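PDB 6I50: Sfrice_029225 from Spodoptera frugiperda, which is a tumour necrosis factor family ligand of the Eiger type, probably acting as a trimeric cytokine that binds a TNF receptor. Local coordinates for residues W40-P44 against W45-S49; L89-N93 against A94-G98. One frame throughout, in Å; residues are numbered along the deposited sequence.

Contact 1. Residues W40-P44 against W45-S49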
loop_
_atom_site.group_PDB
_atom_site.type_symbol
_atom_site.label_atom_id
_atom_site.label_comp_id
_atom_site.label_asym_id
_atom_site.label_seq_id
_atom_site.Cartn_x
_atom_site.Cartn_y
_atom_site.Cartn_z
ATOM N N TRP A 40 7.254 11.853 14.611
ATOM C CA TRP A 40 5.977 11.154 14.611
ATOM C C TRP A 40 5.112 11.620 15.773
ATOM O O TRP A 40 5.607 12.086 16.801
ATOM C CB TRP A 40 6.165 9.637 14.740
ATOM C CG TRP A 40 6.989 8.964 13.694
ATOM C CD1 TRP A 40 8.052 8.131 13.903
ATOM C CD2 TRP A 40 6.800 9.023 12.275
ATOM N NE1 TRP A 40 8.542 7.677 12.702
ATOM C CE2 TRP A 40 7.790 8.207 11.688
ATOM C CE3 TRP A 40 5.893 9.686 11.444
ATOM C CZ2 TRP A 40 7.899 8.042 10.309
ATOM C CZ3 TRP A 40 6.008 9.523 10.078
ATOM C CH2 TRP A 40 7.002 8.712 9.524
ATOM N N TYR A 41 3.799 11.452 15.612
ATOM C CA TYR A 41 2.863 11.721 16.685
ATOM C C TYR A 41 1.627 10.869 16.438
ATOM O O TYR A 41 1.199 10.738 15.282
ATOM C CB TYR A 41 2.474 13.203 16.760
ATOM C CG TYR A 41 1.834 13.578 18.074
ATOM C CD1 TYR A 41 2.614 13.938 19.164
ATOM C CD2 TYR A 41 0.455 13.560 18.227
ATOM C CE1 TYR A 41 2.037 14.273 20.376
ATOM C CE2 TYR A 41 -0.133 13.894 19.438
ATOM C CZ TYR A 41 0.665 14.249 20.507
ATOM O OH TYR A 41 0.093 14.583 21.713
ATOM N N PRO A 42 1.037 10.286 17.479
ATOM C CA PRO A 42 -0.170 9.472 17.274
ATOM C C PRO A 42 -1.318 10.289 16.692
ATOM O O PRO A 42 -1.558 11.435 17.087
ATOM C CB PRO A 42 -0.500 8.968 18.686
ATOM C CG PRO A 42 0.183 9.934 19.607
ATOM C CD PRO A 42 1.440 10.326 18.894
ATOM N N ALA A 43 -2.019 9.686 15.726
ATOM C CA ALA A 43 -3.250 10.266 15.214
ATOM C C ALA A 43 -4.282 10.345 16.339
ATOM O O ALA A 43 -4.186 9.619 17.333
ATOM C CB ALA A 43 -3.789 9.433 14.052
ATOM N N PRO A 44 -5.278 11.223 16.210
ATOM C CA PRO A 44 -6.257 11.368 17.300
ATOM C C PRO A 44 -6.933 10.066 17.704
ATOM O O PRO A 44 -7.129 9.836 18.904
ATOM C CB PRO A 44 -7.249 12.388 16.727
ATOM C CG PRO A 44 -6.405 13.240 15.839
ATOM C CD PRO A 44 -5.424 12.284 15.195
ATOM N N TRP A 45 -7.287 9.200 16.751
ATOM C CA TRP A 45 -7.960 7.965 17.140
ATOM C C TRP A 45 -7.035 7.065 17.946
ATOM O O TRP A 45 -7.501 6.297 18.793
ATOM C CB TRP A 45 -8.517 7.232 15.911
ATOM C CG TRP A 45 -7.535 6.509 15.014
ATOM C CD1 TRP A 45 -7.087 6.925 13.789
ATOM C CD2 TRP A 45 -6.935 5.220 15.239
ATOM N NE1 TRP A 45 -6.229 5.990 13.250
ATOM C CE2 TRP A 45 -6.119 4.935 14.120
ATOM C CE3 TRP A 45 -7.004 4.285 16.278
ATOM C CZ2 TRP A 45 -5.374 3.757 14.018
ATOM C CZ3 TRP A 45 -6.261 3.119 16.179
ATOM C CH2 TRP A 45 -5.456 2.865 15.055
ATOM N N THR A 46 -5.729 7.163 17.709
ATOM C CA THR A 46 -4.768 6.403 18.496
ATOM C C THR A 46 -4.635 6.977 19.901
ATOM O O THR A 46 -4.648 6.232 20.885
ATOM C CB THR A 46 -3.423 6.385 17.768
ATOM O OG1 THR A 46 -3.583 5.682 16.530
ATOM C CG2 THR A 46 -2.362 5.708 18.607
ATOM N N VAL A 47 -4.529 8.304 20.016
ATOM C CA VAL A 47 -4.492 8.945 21.334
ATOM C C VAL A 47 -5.708 8.549 22.163
ATOM O O VAL A 47 -5.599 8.275 23.367
ATOM C CB VAL A 47 -4.402 10.475 21.181
ATOM C CG1 VAL A 47 -4.646 11.175 22.525
ATOM C CG2 VAL A 47 -3.051 10.881 20.604
ATOM N N ALA A 48 -6.882 8.515 21.534
ATOM C CA ALA A 48 -8.147 8.265 22.213
ATOM C C ALA A 48 -8.493 6.785 22.345
ATOM O O ALA A 48 -9.510 6.458 22.966
ATOM C CB ALA A 48 -9.280 8.978 21.475
ATOM N N SER A 49 -7.683 5.890 21.799
ATOM C CA SER A 49 -8.056 4.481 21.762
ATOM C C SER A 49 -8.120 3.898 23.172
ATOM O O SER A 49 -7.165 4.046 23.946
ATOM C CB SER A 49 -7.058 3.689 20.922
ATOM O OG SER A 49 -7.327 2.303 21.031
#
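The ring of Pro-42 meets the side chain of Val-47, with Pro-42 CG 3.5 Å from Val-47 CG2. The two groups cross at a slant. Val-47 presents this methyl because CG1 is turned anti to the backbone N (chi1 169°), which places CG2 beside that N and against Pro-42. Thr-46 adds its own methyl on the same proline, with CG2 3.8 Å from Pro-42 CB.

These side chains sit around the carbonyl of Ala-43, the N-cap residue. Val-47 N donates to Ala-43 O at 3.0 Å, almost straight at 167°. Thr-46 N reaches the same Ala-43 O at 2.9 Å, but this bond is bent and weak. One residue on, Ala-48 N bonds to Pro-44 O at 3.0 Å.

Within the turn, Thr-46 OG1 stands 3.4 Å above the plane of the Trp-45 ring, over its centre. This hydroxyl is hydrogen-bonded to the backbone N of His-7, and backbone bonds from Tyr-41 and Ala-43 to strand 5-10 hold the incoming chain. The indole NE1 of Trp-45 bonds to Ala-126 O of the second subunit.

The arrangement is a single helical turn with proline at its first position, following directly on strand 40-42 of a TNF-type jelly roll and meeting the trimer interface through Trp-45.

Contact 2. Residues L89-N93 against A94-G98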
loop_
_atom_site.group_PDB
_atom_site.type_symbol
_atom_site.label_atom_id
_atom_site.label_comp_id
_atom_site.label_asym_id
_atom_site.label_seq_id
_atom_site.Cartn_x
_atom_site.Cartn_y
_atom_site.Cartn_z
ATOM N N LEU A 89 12.740 -0.242 7.160
ATOM C CA LEU A 89 12.083 -0.425 8.444
ATOM C C LEU A 89 12.958 -1.347 9.285
ATOM O O LEU A 89 13.158 -2.505 8.920
ATOM C CB LEU A 89 10.689 -1.025 8.244
ATOM C CG LEU A 89 9.919 -1.304 9.533
ATOM C CD1 LEU A 89 9.596 -0.001 10.250
ATOM C CD2 LEU A 89 8.646 -2.092 9.264
ATOM N N HIS A 90 13.489 -0.831 10.395
ATOM C CA HIS A 90 14.412 -1.574 11.245
ATOM C C HIS A 90 13.704 -2.098 12.486
ATOM O O HIS A 90 13.031 -1.339 13.188
ATOM C CB HIS A 90 15.587 -0.695 11.669
ATOM C CG HIS A 90 16.600 -0.490 10.588
ATOM N ND1 HIS A 90 17.361 0.655 10.488
ATOM C CD2 HIS A 90 16.980 -1.287 9.562
ATOM C CE1 HIS A 90 18.168 0.553 9.447
ATOM N NE2 HIS A 90 17.956 -0.615 8.867
ATOM N N ARG A 91 13.890 -3.382 12.770
ATOM C CA ARG A 91 13.350 -4.014 13.965
ATOM C C ARG A 91 14.483 -4.319 14.937
ATOM O O ARG A 91 15.498 -4.920 14.557
ATOM C CB ARG A 91 12.598 -5.302 13.616
ATOM C CG ARG A 91 11.773 -5.849 14.777
ATOM C CD ARG A 91 12.335 -7.151 15.302
ATOM N NE ARG A 91 12.444 -8.160 14.256
ATOM C CZ ARG A 91 11.435 -8.918 13.833
ATOM N NH1 ARG A 91 11.635 -9.814 12.873
ATOM N NH2 ARG A 91 10.225 -8.781 14.363
ATOM N N THR A 92 14.318 -3.887 16.183
ATOM C CA THR A 92 15.261 -4.184 17.245
ATOM C C THR A 92 14.498 -4.801 18.408
ATOM O O THR A 92 13.281 -4.658 18.528
ATOM C CB THR A 92 16.016 -2.929 17.716
ATOM O OG1 THR A 92 15.075 -1.901 18.052
ATOM C CG2 THR A 92 16.960 -2.418 16.625
ATOM N N ASN A 93 15.235 -5.493 19.268
ATOM C CA ASN A 93 14.645 -6.175 20.409
ATOM C C ASN A 93 15.787 -6.564 21.327
ATOM O O ASN A 93 16.911 -6.776 20.869
ATOM C CB ASN A 93 13.841 -7.412 19.968
ATOM C CG ASN A 93 13.072 -8.061 21.107
ATOM O OD1 ASN A 93 13.664 -8.603 22.031
ATOM N ND2 ASN A 93 11.739 -8.031 21.030
ATOM N N ALA A 94 15.498 -6.638 22.626
ATOM C CA ALA A 94 16.540 -7.012 23.578
ATOM C C ALA A 94 17.143 -8.373 23.261
ATOM O O ALA A 94 18.294 -8.637 23.634
ATOM C CB ALA A 94 15.980 -7.009 25.003
ATOM N N ASP A 95 16.403 -9.232 22.562
ATOM C CA ASP A 95 16.823 -10.605 22.320
ATOM C C ASP A 95 17.577 -10.789 21.008
ATOM O O ASP A 95 17.949 -11.921 20.686
ATOM C CB ASP A 95 15.605 -11.539 22.352
ATOM C CG ASP A 95 14.829 -11.446 23.661
ATOM O OD1 ASP A 95 15.462 -11.254 24.724
ATOM O OD2 ASP A 95 13.585 -11.565 23.628
ATOM N N ILE A 96 17.811 -9.722 20.241
ATOM C CA ILE A 96 18.623 -9.817 19.036
ATOM C C ILE A 96 19.714 -8.753 19.061
ATOM O O ILE A 96 19.550 -7.674 19.640
ATOM C CB ILE A 96 17.780 -9.698 17.746
ATOM C CG1 ILE A 96 17.167 -8.308 17.611
ATOM C CG2 ILE A 96 16.691 -10.763 17.715
ATOM C CD1 ILE A 96 16.145 -8.228 16.497
ATOM N N GLU A 97 20.838 -9.071 18.425
ATOM C CA GLU A 97 21.949 -8.140 18.287
ATOM C C GLU A 97 21.761 -7.309 17.026
ATOM O O GLU A 97 21.568 -7.858 15.936
ATOM C CB GLU A 97 23.281 -8.893 18.225
ATOM C CG GLU A 97 23.627 -9.641 19.504
ATOM C CD GLU A 97 24.456 -8.811 20.468
ATOM O OE1 GLU A 97 24.949 -7.734 20.067
ATOM O OE2 GLU A 97 24.625 -9.244 21.627
ATOM N N GLY A 98 21.810 -5.987 17.178
ATOM C CA GLY A 98 21.699 -5.105 16.031
ATOM C C GLY A 98 20.270 -4.981 15.537
ATOM O O GLY A 98 19.300 -5.189 16.272
HETATM O O HOH W 1 18.208 -5.241 18.793
#
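The flat amide of Asn-93 points its oxygen forward, to the chain two residues on, and Asp-95 N donates to Asn-93 OD1 at 2.9 Å. The donor lies in the plane of the side-chain carbonyl, on a lone pair, and the bond is fairly straight at 160°. The other end of the amide, ND2, is held by Asp-133, so the group is fixed at both ends. The guanidinium of Arg-91 has Ile-96 CD1 near it at a slant. NH1 forms a salt bridge to Glu-100 and NH2 one to Asp-133.

Asn-93 CG is anti to the backbone N (chi1 -173°), which puts the amide beside the carbonyl carbon, and the chi2 turn (-67°) lets OD1 face Asp-95 N. The bond to Asp-95 N makes an Asx turn. It overlaps a type I beta turn from Asn-93 to Ile-96, in which Ile-96 N bonds to Asn-93 O at 3.1 Å. The donor there sits well above the carbonyl plane. The beta turn starts the reversal where strand 84-92 gives way to the loop leading to strand 100-108, its antiparallel neighbour in the TNF-like jelly roll. An alanine in place of Asn-93 would remove the amide and would probably leave Asp-95 N without its side-chain acceptor, and Asp-133 without one of its mates.

Ile-96 folds back toward the strand. Its CD1 lies 4.1 Å from Arg-91 CD, the two side chains crossing at about a right angle. A water spans the mouth of the loop. It accepts from Asn-93 N at 3.0 Å and lies 2.7 Å from Gly-98 O. Thr-92 CG2 packs 3.6 Å from Gly-98 O, beside this bridge.

How the contacts relate
Contacts 1 and 2 follow each other along the chain, and neither encloses the other. Their centres are about 25 Å apart. Their nearest atoms come within about 8 Å, and they do not touch. Both lie next to a strand end, but in different sheets: strand 40-42 pairs with strand 5-10, whereas strand 84-92 runs between strands 134-139 and 100-108. Their surroundings differ too. Contact 1 is partly buried and reaches the second subunit. Contact 2 is a surface contact that no other chain of the trimer touches. Neither contact includes a ligand or an active site.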